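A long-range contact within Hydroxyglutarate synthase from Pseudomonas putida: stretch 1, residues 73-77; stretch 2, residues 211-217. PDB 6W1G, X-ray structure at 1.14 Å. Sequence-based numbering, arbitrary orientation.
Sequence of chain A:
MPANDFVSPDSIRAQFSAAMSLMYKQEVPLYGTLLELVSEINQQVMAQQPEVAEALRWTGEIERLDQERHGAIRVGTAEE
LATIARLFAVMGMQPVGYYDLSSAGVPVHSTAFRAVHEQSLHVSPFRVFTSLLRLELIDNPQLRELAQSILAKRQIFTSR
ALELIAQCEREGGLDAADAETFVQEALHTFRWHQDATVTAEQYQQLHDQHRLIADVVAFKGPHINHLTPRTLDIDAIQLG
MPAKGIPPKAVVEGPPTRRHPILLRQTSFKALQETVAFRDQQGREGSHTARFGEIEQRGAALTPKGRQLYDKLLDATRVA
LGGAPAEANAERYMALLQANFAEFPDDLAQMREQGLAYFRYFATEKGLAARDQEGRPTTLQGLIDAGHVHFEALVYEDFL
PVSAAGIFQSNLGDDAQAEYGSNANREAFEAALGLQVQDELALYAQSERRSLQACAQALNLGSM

Stretch 1 (73-77) IRVGT
Stretch 2 211-217: RLIADVV

How are the two backbones arranged? Residues 73-75 end a strand that begins earlier in the chain, with phi/psi near -140/166, -133/133 and -118/165; Gly76, at -112/-16, leaves the strand, and Thr77 (-139/156) takes the N-cap position before a helix, its side chain capping a backbone N just past the stretch. Residues 211-217 are helical, with phi from -54 to -83° and psi from -33 to -53°, and backbone hydrogen bonds run from Asp215 N to Arg211 O (3.1 Å), Val216 N to Leu212 O (3.1 Å) and Val217 N to Ile213 O (2.9 Å). The strand crosses the helix at a signed angle of -79°, nearly perpendicular, with the axes 8.5 Å apart at closest approach. The register is set by Gly76 CA and Val216 CA, 6.4 Å apart.

What carries the polar part of the contact? Arg74 points its CA-to-CB bond toward the helix and extends from there, with chi1 m (-57°) and chi2, chi3 and chi4 at 159°, 171° and 171°. This reach brings Arg74 NH1 to 2.8 Å from Asp215 OD2, a salt bridge that includes a hydrogen bond donated by NH1 at an N-H...O angle of 137°. Asp215 also points toward the strand, with chi1 t (-177°) and chi2 68°, and its OD2 lies at the edge of the guanidinium, near its plane, where the N-H of NH1 meets it. The other carboxylate oxygen, OD1, is hydrogen-bonded elsewhere in the structure.

What packs against the long arginine side chain? Leu212 lies one helical turn before Val216, and its CA-to-CB bond points sideways, yet the end of its side chain comes nearer, with chi1 t (-167°) and chi2 149°, between wells. Its CD1 covers one face of the guanidinium, 3.6 Å from Arg74 NE. Nearer the strand backbone, Arg74 CB meets Val216 CG2 at 3.6 Å, so the arginine's aliphatic base shares in the nonpolar packing while its charged end pairs with Asp215.

Why does the backbone come so near at Gly76? Val216 points toward the strand with chi1 t (174°), placing CG1 3.9 Å from Gly76 CA and 4.1 Å from Val75 C. An ideal CB on Gly76 would point toward the helix and fall 3.3 Å from Val216 CG1, a tight fit; without a CB, Gly76 lets the valine methyl lie close to its CA. Ile73 and Val75, by contrast, direct their CA-to-CB bonds away from the helix. Together the two stretches bury 248 Å².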

# COMPACT_ATOMS: atom_id res chain seq x y z
N ILE A 73 -0.24 9.75 2.59
CA ILE A 73 0.05 11.13 2.88
C ILE A 73 0.19 11.89 1.57
O ILE A 73 0.39 11.32 0.49
CB ILE A 73 1.36 11.28 3.67
CG1 ILE A 73 2.57 10.74 2.90
CG2 ILE A 73 1.19 10.64 5.02
CD1 ILE A 73 3.94 11.02 3.52
N ARG A 74 0.17 13.21 1.70
CA ARG A 74 0.33 14.14 0.58
C ARG A 74 1.32 15.21 0.98
O ARG A 74 1.21 15.75 2.08
CB ARG A 74 -1.00 14.82 0.28
CG ARG A 74 -2.10 13.81 -0.04
CD ARG A 74 -3.48 14.42 0.16
NE ARG A 74 -4.53 13.56 -0.34
CZ ARG A 74 -5.82 13.76 -0.13
NH1 ARG A 74 -6.21 14.81 0.58
NH2 ARG A 74 -6.70 12.91 -0.62
N VAL A 75 2.28 15.50 0.11
CA VAL A 75 3.23 16.58 0.33
C VAL A 75 3.05 17.61 -0.78
O VAL A 75 2.39 17.36 -1.81
CB VAL A 75 4.69 16.09 0.42
CG1 VAL A 75 4.87 15.23 1.61
CG2 VAL A 75 5.12 15.37 -0.85
N GLY A 76 3.62 18.79 -0.56
CA GLY A 76 3.34 19.92 -1.41
C GLY A 76 4.46 20.41 -2.29
O GLY A 76 4.20 21.21 -3.18
N THR A 77 5.70 20.02 -2.02
CA THR A 77 6.83 20.54 -2.78
C THR A 77 7.82 19.43 -3.08
O THR A 77 7.87 18.39 -2.40
CB THR A 77 7.61 21.63 -2.02
OG1 THR A 77 8.37 21.01 -0.98
CG2 THR A 77 6.71 22.73 -1.49
N ARG A 211 -10.63 19.97 -3.28
CA ARG A 211 -10.53 19.67 -1.86
C ARG A 211 -9.12 19.25 -1.49
O ARG A 211 -8.64 19.55 -0.39
CB ARG A 211 -11.52 18.58 -1.47
CG ARG A 211 -11.34 17.27 -2.21
CD ARG A 211 -12.69 16.62 -2.55
NE ARG A 211 -13.47 16.26 -1.37
CZ ARG A 211 -13.83 15.02 -1.04
NH1 ARG A 211 -14.54 14.82 0.07
NH2 ARG A 211 -13.50 13.98 -1.79
N LEU A 212 -8.42 18.58 -2.40
CA LEU A 212 -7.06 18.12 -2.11
C LEU A 212 -6.09 19.28 -1.98
O LEU A 212 -5.15 19.22 -1.17
CB LEU A 212 -6.61 17.16 -3.21
CG LEU A 212 -5.36 16.37 -2.89
CD1 LEU A 212 -5.39 15.02 -3.56
CD2 LEU A 212 -4.14 17.17 -3.32
N ILE A 213 -6.30 20.36 -2.73
CA ILE A 213 -5.41 21.51 -2.60
C ILE A 213 -5.50 22.11 -1.21
O ILE A 213 -4.49 22.46 -0.61
CB ILE A 213 -5.71 22.52 -3.72
CG1 ILE A 213 -5.39 21.89 -5.08
CG2 ILE A 213 -4.96 23.82 -3.51
CD1 ILE A 213 -5.90 22.69 -6.26
N ALA A 214 -6.72 22.23 -0.66
CA ALA A 214 -6.86 22.74 0.70
C ALA A 214 -6.25 21.78 1.72
O ALA A 214 -5.57 22.21 2.66
CB ALA A 214 -8.32 23.01 1.03
N ASP A 215 -6.49 20.48 1.57
CA ASP A 215 -5.96 19.51 2.51
C ASP A 215 -4.44 19.61 2.63
O ASP A 215 -3.89 19.42 3.73
CB ASP A 215 -6.40 18.09 2.12
CG ASP A 215 -5.93 17.04 3.11
OD1 ASP A 215 -6.42 17.05 4.26
OD2 ASP A 215 -5.06 16.23 2.75
N VAL A 216 -3.75 19.90 1.53
CA VAL A 216 -2.30 20.04 1.53
C VAL A 216 -1.88 21.43 1.99
O VAL A 216 -1.07 21.59 2.91
CB VAL A 216 -1.74 19.71 0.13
CG1 VAL A 216 -0.23 19.99 0.07
CG2 VAL A 216 -2.01 18.26 -0.22
N VAL A 217 -2.42 22.46 1.37
CA VAL A 217 -1.88 23.79 1.57
C VAL A 217 -2.30 24.37 2.91
O VAL A 217 -1.55 25.12 3.54
CB VAL A 217 -2.33 24.71 0.42
CG1 VAL A 217 -1.87 26.12 0.67
CG2 VAL A 217 -1.79 24.21 -0.90